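Glucosidase 2 subunit beta (Schizosaccharomyces pombe, PDB 4XQM) forms, through its MRH lectin domain, the mannose-recognising part of ER glucosidase II, the enzyme that trims glucose from N-glycans, and retains the catalytic subunit in the ER. Local coordinates at residues 5-10 and 20-25; 68-73 and 88-93. All coordinates share one frame; numbering follows the deposited sequence.

In the fold
Contacts 1 and 2 each join the neighbouring strands of a beta hairpin in the MRH lectin domain, and their centres lie 12 Å apart. They meet through side chains: Thr9 OG1 of contact 1 is 3.2 Å from Asn70 CB of contact 2, Met7 SD is 3.5 Å from Asn70 ND2, and Phe22 CE2 approaches Ser89 OG at 3.5 Å. Neither contact forms the sugar site; the Val20 side chain is about 14 Å from the bound mannose. Three of their strands nevertheless carry pocket residues elsewhere on their length, Tyr16 on 16-21, Glu77 on 71-77 and Tyr83 on 82-89, so the two contacts join these strands at the ends remote from the ligand.

Contact 1: residues 5-10 and 20-25; sequences KGMETK and VVFYEN
Met7 O is approached by two groups of the facing segment: Phe22 N donates a hydrogen bond to it at 2.9 Å, in the plane of the carbonyl, and Val21 CA adds a CA-H...O contact to Met7 O at 3.3 Å. Next to it, Glu8 and Val21 form an antiparallel non-hydrogen-bonded pair, followed by the hydrogen-bonded pair of Thr9 and Val20, where Thr9 N reaches Val20 O at 2.9 Å and Val20 N returns a bond to Thr9 O. The pairing is prolonged past the regular strands by Gly6 N, which donates to Phe22 O at 3.0 Å. Gly6 CA also receives Val21 CG1 at 3.5 Å, a close apolar contact against the backbone.

The side chains of Met7 and Phe22 lie side by side and point the same way. Met7 SD lies 3.8 Å from Phe22 CE2, an oblique Met-aromatic contact in which the line from SD to the ring centroid is 72° off the ring normal. Beyond the paired strands, Lys5 and Glu24 cross at about a right angle and close a salt bridge of 2.9 Å from Lys5 NZ to Glu24 OE2. The ammonium meets the anti side of that oxygen, 28° out of the carboxylate plane. Lys5 CG, anti to its backbone N (chi1 179°), rests against Tyr23 CB.

Val21 to Glu24 form a type II turn, and Glu24 and Asn25 together face Val21 in a classic beta bulge that leads into strand 25-28. Tyr23 OH bonds to Gln39 OE1, and its ring stacks edge-to-face with Phe36. On the face of the 8-13/16-21 hairpin that carries Thr9 and Val20, these two side chains pack on Met87 of strand 82-89 and Ile72 of strand 71-77.

Contact 2: residues 68-73 and 88-93; sequences VENEIV and KSPAAC
Asn70 and Ser89 meet through their polar ends: Ser89 OG donates to Asn70 OD1 at 2.6 Å, close to the direction of the amide C=O bond. Ser89 OG, anti to its backbone N (chi1 174°), is placed between Asn70 OD1 and the N-H of Ala91. The hydroxyl works in both directions, since Ser89 OG also accepts from Ala91 N at 3.0 Å, an ST turn at the start of the 3-10 segment 90-92. The serine thus links that turn to the loop before strand 71-77. Pro90 flanks the link, its CD 3.3 Å from Asn70 OD1 and its CG against Val68 O.

Glu71 and Lys88, by contrast, run side by side and point the same way from an antiparallel hydrogen-bonded pair, in which Glu71 N bonds to Lys88 O at 2.9 Å and Lys88 N to Glu71 O at 3.0 Å. Their charges stay beyond salt-bridge distance, with 4.2 Å between Glu71 OE2 and Lys88 NZ, so any attraction is probably modest. The bent lysine chain crosses Val73 obliquely, bringing Lys88 CD to 3.6 Å from Val73 CG2.

The pairing belongs to the hairpin of strands 71-77 and 82-89; strand 71-77 is outermost in the sheet, and 82-89 lies between it and strand 59-66, where Ser89 is backbone-bonded to Glu65. The Cys93-Cys66 disulfide ties the chain's end to strand 59-66, and Ile72 packs on Ile13 of strand 8-13 and Tyr18 of strand 16-21.

Contact 1: residues 5-10 and 20-25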
ATOM      1  N   LYS A   5      -5.894   1.631  12.082  1.00 13.99           N
ATOM      2  CA  LYS A   5      -4.905   2.662  11.734  1.00 12.92           C
ATOM      3  C   LYS A   5      -3.563   2.370  12.404  1.00 14.83           C
ATOM      4  O   LYS A   5      -3.484   2.153  13.627  1.00 15.41           O
ATOM      5  CB  LYS A   5      -5.375   4.062  12.132  1.00 15.22           C
ATOM      6  CG  LYS A   5      -4.350   5.168  11.809  1.00 15.30           C
ATOM      7  CD  LYS A   5      -4.958   6.558  11.977  1.00 18.47           C
ATOM      8  CE  LYS A   5      -3.952   7.659  11.647  1.00 19.87           C
ATOM      9  NZ  LYS A   5      -2.815   7.688  12.611  1.00 19.25           N
ATOM     10  N   GLY A   6      -2.504   2.361  11.601  1.00 13.27           N
ATOM     11  CA  GLY A   6      -1.173   2.098  12.114  1.00 15.84           C
ATOM     12  C   GLY A   6      -0.751   0.646  11.999  1.00 13.76           C
ATOM     13  O   GLY A   6       0.405   0.308  12.253  1.00 14.24           O
ATOM     14  N   MET A   7      -1.683  -0.226  11.625  1.00 13.93           N
ATOM     15  CA  MET A   7      -1.348  -1.630  11.413  1.00 14.54           C
ATOM     16  C   MET A   7      -0.395  -1.761  10.220  1.00 13.03           C
ATOM     17  O   MET A   7      -0.672  -1.248   9.127  1.00 10.97           O
ATOM     18  CB  MET A   7      -2.622  -2.425  11.167  1.00 18.43           C
ATOM     19  CG  MET A   7      -2.429  -3.915  11.002  1.00 18.70           C
ATOM     20  SD  MET A   7      -4.034  -4.736  10.850  1.00 19.89           S
ATOM     21  CE  MET A   7      -4.828  -4.266  12.377  1.00 23.85           C
ATOM     22  N   GLU A   8       0.736  -2.425  10.446  1.00 13.49           N
ATOM     23  CA  GLU A   8       1.809  -2.512   9.447  1.00 12.21           C
ATOM     24  C   GLU A   8       1.987  -3.925   8.886  1.00 14.40           C
ATOM     25  O   GLU A   8       2.028  -4.903   9.639  1.00 14.78           O
ATOM     26  CB  GLU A   8       3.130  -2.051  10.074  1.00 15.17           C
ATOM     27  CG  GLU A   8       4.378  -2.348   9.250  1.00 24.30           C
ATOM     28  CD  GLU A   8       5.654  -2.013  10.000  1.00 29.01           C
ATOM     29  OE1 GLU A   8       5.830  -0.836  10.381  1.00 31.16           O
ATOM     30  OE2 GLU A   8       6.472  -2.936  10.223  1.00 31.53           O
ATOM     31  N   THR A   9       2.117  -4.022   7.563  1.00 11.06           N
ATOM     32  CA  THR A   9       2.460  -5.285   6.909  1.00 13.05           C
ATOM     33  C   THR A   9       3.681  -5.040   6.018  1.00 13.62           C
ATOM     34  O   THR A   9       3.732  -4.036   5.300  1.00 13.28           O
ATOM     35  CB  THR A   9       1.299  -5.796   6.042  1.00 11.16           C
ATOM     36  OG1 THR A   9       0.110  -5.891   6.845  1.00 11.98           O
ATOM     37  CG2 THR A   9       1.612  -7.170   5.462  1.00 12.90           C
ATOM     38  N   LYS A  10       4.660  -5.941   6.075  1.00 12.92           N
ATOM     39  CA  LYS A  10       5.877  -5.804   5.280  1.00 13.42           C
ATOM     40  C   LYS A  10       6.113  -7.054   4.443  1.00 12.93           C
ATOM     41  O   LYS A  10       5.792  -8.179   4.858  1.00 13.98           O
ATOM     42  CB  LYS A  10       7.096  -5.571   6.182  1.00 16.33           C
ATOM     43  CG  LYS A  10       7.113  -4.244   6.934  1.00 21.88           C
ATOM     44  CD  LYS A  10       8.406  -4.128   7.757  1.00 25.83           C
ATOM     45  CE  LYS A  10       8.740  -5.465   8.418  1.00 30.06           C
ATOM     46  NZ  LYS A  10       9.957  -5.421   9.280  1.00 40.76           N
ATOM     47  N   VAL A  20       3.258  -1.436   4.132  1.00 10.07           N
ATOM     48  CA  VAL A  20       1.953  -0.791   4.102  1.00 11.63           C
ATOM     49  C   VAL A  20       1.507  -0.559   5.533  1.00 11.24           C
ATOM     50  O   VAL A  20       1.464  -1.498   6.331  1.00 11.91           O
ATOM     51  CB  VAL A  20       0.884  -1.659   3.397  1.00  9.12           C
ATOM     52  CG1 VAL A  20      -0.497  -1.003   3.499  1.00 10.63           C
ATOM     53  CG2 VAL A  20       1.266  -1.886   1.928  1.00 10.99           C
ATOM     54  N   VAL A  21       1.209   0.697   5.855  1.00 12.63           N
ATOM     55  CA  VAL A  21       0.619   1.028   7.144  1.00 10.57           C
ATOM     56  C   VAL A  21      -0.795   1.563   6.907  1.00 11.49           C
ATOM     57  O   VAL A  21      -0.980   2.620   6.291  1.00 11.20           O
ATOM     58  CB  VAL A  21       1.459   2.054   7.903  1.00 12.22           C
ATOM     59  CG1 VAL A  21       0.908   2.212   9.311  1.00 13.69           C
ATOM     60  CG2 VAL A  21       2.892   1.594   7.974  1.00 13.59           C
ATOM     61  N   PHE A  22      -1.797   0.830   7.384  1.00 10.82           N
ATOM     62  CA  PHE A  22      -3.188   1.211   7.101  1.00 11.02           C
ATOM     63  C   PHE A  22      -3.499   2.631   7.588  1.00 12.46           C
ATOM     64  O   PHE A  22      -3.203   2.982   8.735  1.00 12.76           O
ATOM     65  CB  PHE A  22      -4.181   0.210   7.710  1.00 10.44           C
ATOM     66  CG  PHE A  22      -4.159  -1.162   7.069  1.00 11.31           C
ATOM     67  CD1 PHE A  22      -3.828  -1.329   5.725  1.00 11.89           C
ATOM     68  CD2 PHE A  22      -4.496  -2.287   7.820  1.00 12.17           C
ATOM     69  CE1 PHE A  22      -3.827  -2.613   5.144  1.00 10.66           C
ATOM     70  CE2 PHE A  22      -4.492  -3.556   7.254  1.00 11.36           C
ATOM     71  CZ  PHE A  22      -4.159  -3.723   5.922  1.00 11.46           C
ATOM     72  N   TYR A  23      -4.061   3.444   6.688  1.00  9.90           N
ATOM     73  CA  TYR A  23      -4.510   4.806   6.992  1.00 11.61           C
ATOM     74  C   TYR A  23      -3.377   5.764   7.339  1.00 13.70           C
ATOM     75  O   TYR A  23      -3.616   6.864   7.847  1.00 16.21           O
ATOM     76  CB  TYR A  23      -5.566   4.804   8.105  1.00 12.24           C
ATOM     77  CG  TYR A  23      -6.834   4.067   7.744  1.00 12.42           C
ATOM     78  CD1 TYR A  23      -7.390   4.171   6.474  1.00 13.29           C
ATOM     79  CD2 TYR A  23      -7.467   3.247   8.667  1.00 16.25           C
ATOM     80  CE1 TYR A  23      -8.562   3.488   6.146  1.00 15.00           C
ATOM     81  CE2 TYR A  23      -8.626   2.576   8.353  1.00 13.99           C
ATOM     82  CZ  TYR A  23      -9.173   2.691   7.101  1.00 13.23           C
ATOM     83  OH  TYR A  23     -10.327   2.003   6.800  1.00 15.99           O
ATOM     84  N   GLU A  24      -2.147   5.362   7.041  1.00 12.90           N
ATOM     85  CA  GLU A  24      -1.006   6.245   7.234  1.00 12.85           C
ATOM     86  C   GLU A  24      -0.213   6.384   5.932  1.00 14.09           C
ATOM     87  O   GLU A  24      -0.438   7.328   5.165  1.00 16.43           O
ATOM     88  CB  GLU A  24      -0.156   5.782   8.433  1.00 13.41           C
ATOM     89  CG  GLU A  24      -0.952   5.946   9.743  1.00 13.38           C
ATOM     90  CD  GLU A  24      -0.198   5.560  11.004  1.00 15.44           C
ATOM     91  OE1 GLU A  24       0.995   5.178  10.926  1.00 15.19           O
ATOM     92  OE2 GLU A  24      -0.810   5.645  12.102  1.00 14.75           O
ATOM     93  N   ASN A  25       0.691   5.454   5.664  1.00 12.29           N
ATOM     94  CA  ASN A  25       1.517   5.575   4.464  1.00 15.40           C
ATOM     95  C   ASN A  25       1.996   4.241   3.915  1.00 15.37           C
ATOM     96  O   ASN A  25       1.869   3.207   4.574  1.00 12.99           O
ATOM     97  CB  ASN A  25       2.713   6.497   4.736  1.00 17.37           C
ATOM     98  CG  ASN A  25       3.256   6.333   6.133  1.00 19.34           C
ATOM     99  OD1 ASN A  25       3.298   5.224   6.669  1.00 24.12           O
ATOM    100  ND2 ASN A  25       3.664   7.442   6.744  1.00 18.49           N
TER

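Contact 2: residues 68-73 and 88-93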
ATOM      1  N   VAL A  68      -7.043 -14.374   7.156  1.00 12.50           N
ATOM      2  CA  VAL A  68      -6.750 -14.646   8.563  1.00 12.72           C
ATOM      3  C   VAL A  68      -5.501 -13.931   9.084  1.00 15.03           C
ATOM      4  O   VAL A  68      -5.372 -13.701  10.284  1.00 18.82           O
ATOM      5  CB  VAL A  68      -6.657 -16.168   8.833  1.00 16.91           C
ATOM      6  CG1 VAL A  68      -8.007 -16.817   8.589  1.00 19.29           C
ATOM      7  CG2 VAL A  68      -5.605 -16.807   7.942  1.00 19.16           C
ATOM      8  N   GLU A  69      -4.589 -13.571   8.187  1.00 13.22           N
ATOM      9  CA  GLU A  69      -3.328 -12.941   8.566  1.00 15.61           C
ATOM     10  C   GLU A  69      -3.008 -11.797   7.606  1.00 15.44           C
ATOM     11  O   GLU A  69      -3.377 -11.857   6.424  1.00 14.07           O
ATOM     12  CB  GLU A  69      -2.205 -13.983   8.532  1.00 19.20           C
ATOM     13  CG  GLU A  69      -0.801 -13.430   8.735  1.00 27.65           C
ATOM     14  CD  GLU A  69       0.173 -14.475   9.268  1.00 39.28           C
ATOM     15  OE1 GLU A  69      -0.015 -15.681   8.980  1.00 38.18           O
ATOM     16  OE2 GLU A  69       1.127 -14.082   9.982  1.00 39.87           O
ATOM     17  N   ASN A  70      -2.344 -10.759   8.106  1.00 14.28           N
ATOM     18  CA  ASN A  70      -1.852  -9.675   7.245  1.00 12.60           C
ATOM     19  C   ASN A  70      -0.808 -10.173   6.247  1.00 13.75           C
ATOM     20  O   ASN A  70       0.172 -10.816   6.631  1.00 15.39           O
ATOM     21  CB  ASN A  70      -1.218  -8.565   8.084  1.00 11.87           C
ATOM     22  CG  ASN A  70      -2.221  -7.803   8.902  1.00 14.60           C
ATOM     23  OD1 ASN A  70      -3.412  -7.760   8.574  1.00 13.54           O
ATOM     24  ND2 ASN A  70      -1.746  -7.166   9.968  1.00 16.77           N
ATOM     25  N   GLU A  71      -1.017  -9.859   4.972  1.00 11.54           N
ATOM     26  CA  GLU A  71      -0.141 -10.333   3.908  1.00 13.20           C
ATOM     27  C   GLU A  71      -0.178  -9.374   2.717  1.00 12.37           C
ATOM     28  O   GLU A  71      -1.253  -8.927   2.308  1.00 11.45           O
ATOM     29  CB  GLU A  71      -0.601 -11.727   3.463  1.00 16.53           C
ATOM     30  CG  GLU A  71       0.043 -12.235   2.178  1.00 24.55           C
ATOM     31  CD  GLU A  71      -0.565 -13.552   1.692  1.00 26.47           C
ATOM     32  OE1 GLU A  71      -0.061 -14.099   0.684  1.00 33.62           O
ATOM     33  OE2 GLU A  71      -1.545 -14.035   2.308  1.00 27.02           O
ATOM     34  N   ILE A  72       0.996  -9.041   2.180  1.00 10.64           N
ATOM     35  CA  ILE A  72       1.054  -8.370   0.886  1.00  9.81           C
ATOM     36  C   ILE A  72       1.097  -9.479  -0.163  1.00 11.74           C
ATOM     37  O   ILE A  72       2.068 -10.234  -0.238  1.00 11.12           O
ATOM     38  CB  ILE A  72       2.283  -7.441   0.777  1.00  9.95           C
ATOM     39  CG1 ILE A  72       2.120  -6.237   1.719  1.00 11.60           C
ATOM     40  CG2 ILE A  72       2.499  -6.961  -0.662  1.00 10.78           C
ATOM     41  CD1 ILE A  72       3.381  -5.358   1.817  1.00 13.88           C
ATOM     42  N   VAL A  73       0.014  -9.598  -0.926  1.00 11.10           N
ATOM     43  CA  VAL A  73      -0.155 -10.679  -1.902  1.00 11.72           C
ATOM     44  C   VAL A  73       0.663 -10.394  -3.150  1.00 12.33           C
ATOM     45  O   VAL A  73       1.351 -11.277  -3.651  1.00 10.80           O
ATOM     46  CB  VAL A  73      -1.649 -10.876  -2.256  1.00 11.54           C
ATOM     47  CG1 VAL A  73      -1.818 -11.862  -3.407  1.00 16.49           C
ATOM     48  CG2 VAL A  73      -2.393 -11.374  -1.022  1.00 14.74           C
ATOM     49  N   LYS A  88      -4.196  -9.265   1.924  1.00 10.86           N
ATOM     50  CA  LYS A  88      -5.196  -9.871   2.798  1.00 11.47           C
ATOM     51  C   LYS A  88      -4.964  -9.370   4.214  1.00 11.43           C
ATOM     52  O   LYS A  88      -3.819  -9.057   4.589  1.00 11.82           O
ATOM     53  CB  LYS A  88      -5.126 -11.401   2.728  1.00 12.67           C
ATOM     54  CG  LYS A  88      -5.741 -11.930   1.432  1.00 16.04           C
ATOM     55  CD  LYS A  88      -4.970 -13.076   0.805  1.00 30.45           C
ATOM     56  CE  LYS A  88      -5.108 -14.360   1.579  1.00 32.43           C
ATOM     57  NZ  LYS A  88      -5.089 -15.563   0.664  1.00 27.90           N
ATOM     58  N   SER A  89      -6.039  -9.271   4.996  1.00 10.70           N
ATOM     59  CA  SER A  89      -5.937  -8.784   6.373  1.00 13.38           C
ATOM     60  C   SER A  89      -7.229  -9.042   7.120  1.00 11.10           C
ATOM     61  O   SER A  89      -8.314  -8.888   6.547  1.00 10.65           O
ATOM     62  CB  SER A  89      -5.662  -7.276   6.414  1.00 14.01           C
ATOM     63  OG  SER A  89      -5.707  -6.813   7.757  1.00 11.93           O
ATOM     64  N   PRO A  90      -7.123  -9.429   8.399  1.00 11.44           N
ATOM     65  CA  PRO A  90      -8.326  -9.533   9.234  1.00 12.38           C
ATOM     66  C   PRO A  90      -9.061  -8.197   9.335  1.00 13.96           C
ATOM     67  O   PRO A  90     -10.258  -8.197   9.612  1.00 14.74           O
ATOM     68  CB  PRO A  90      -7.774  -9.937  10.607  1.00 18.09           C
ATOM     69  CG  PRO A  90      -6.466 -10.585  10.319  1.00 18.26           C
ATOM     70  CD  PRO A  90      -5.910  -9.864   9.114  1.00 12.69           C
ATOM     71  N   ALA A  91      -8.372  -7.081   9.090  1.00 13.59           N
ATOM     72  CA  ALA A  91      -9.020  -5.764   9.106  1.00 14.22           C
ATOM     73  C   ALA A  91     -10.185  -5.694   8.120  1.00 15.10           C
ATOM     74  O   ALA A  91     -11.135  -4.921   8.317  1.00 16.69           O
ATOM     75  CB  ALA A  91      -8.026  -4.679   8.786  1.00 13.97           C
ATOM     76  N   ALA A  92     -10.108  -6.502   7.065  1.00 11.54           N
ATOM     77  CA  ALA A  92     -11.091  -6.465   5.987  1.00 12.13           C
ATOM     78  C   ALA A  92     -12.184  -7.509   6.194  1.00 15.33           C
ATOM     79  O   ALA A  92     -13.057  -7.685   5.341  1.00 13.63           O
ATOM     80  CB  ALA A  92     -10.412  -6.663   4.637  1.00 12.56           C
ATOM     81  N   CYS A  93     -12.143  -8.188   7.333  1.00 13.01           N
ATOM     82  CA  CYS A  93     -13.131  -9.232   7.614  1.00 16.04           C
ATOM     83  C   CYS A  93     -14.299  -8.663   8.403  1.00 18.59           C
ATOM     84  O   CYS A  93     -14.207  -7.564   8.964  1.00 21.40           O
ATOM     85  CB  CYS A  93     -12.477 -10.391   8.371  1.00 15.98           C
ATOM     86  SG  CYS A  93     -11.184 -11.232   7.420  1.00 14.72           S
TER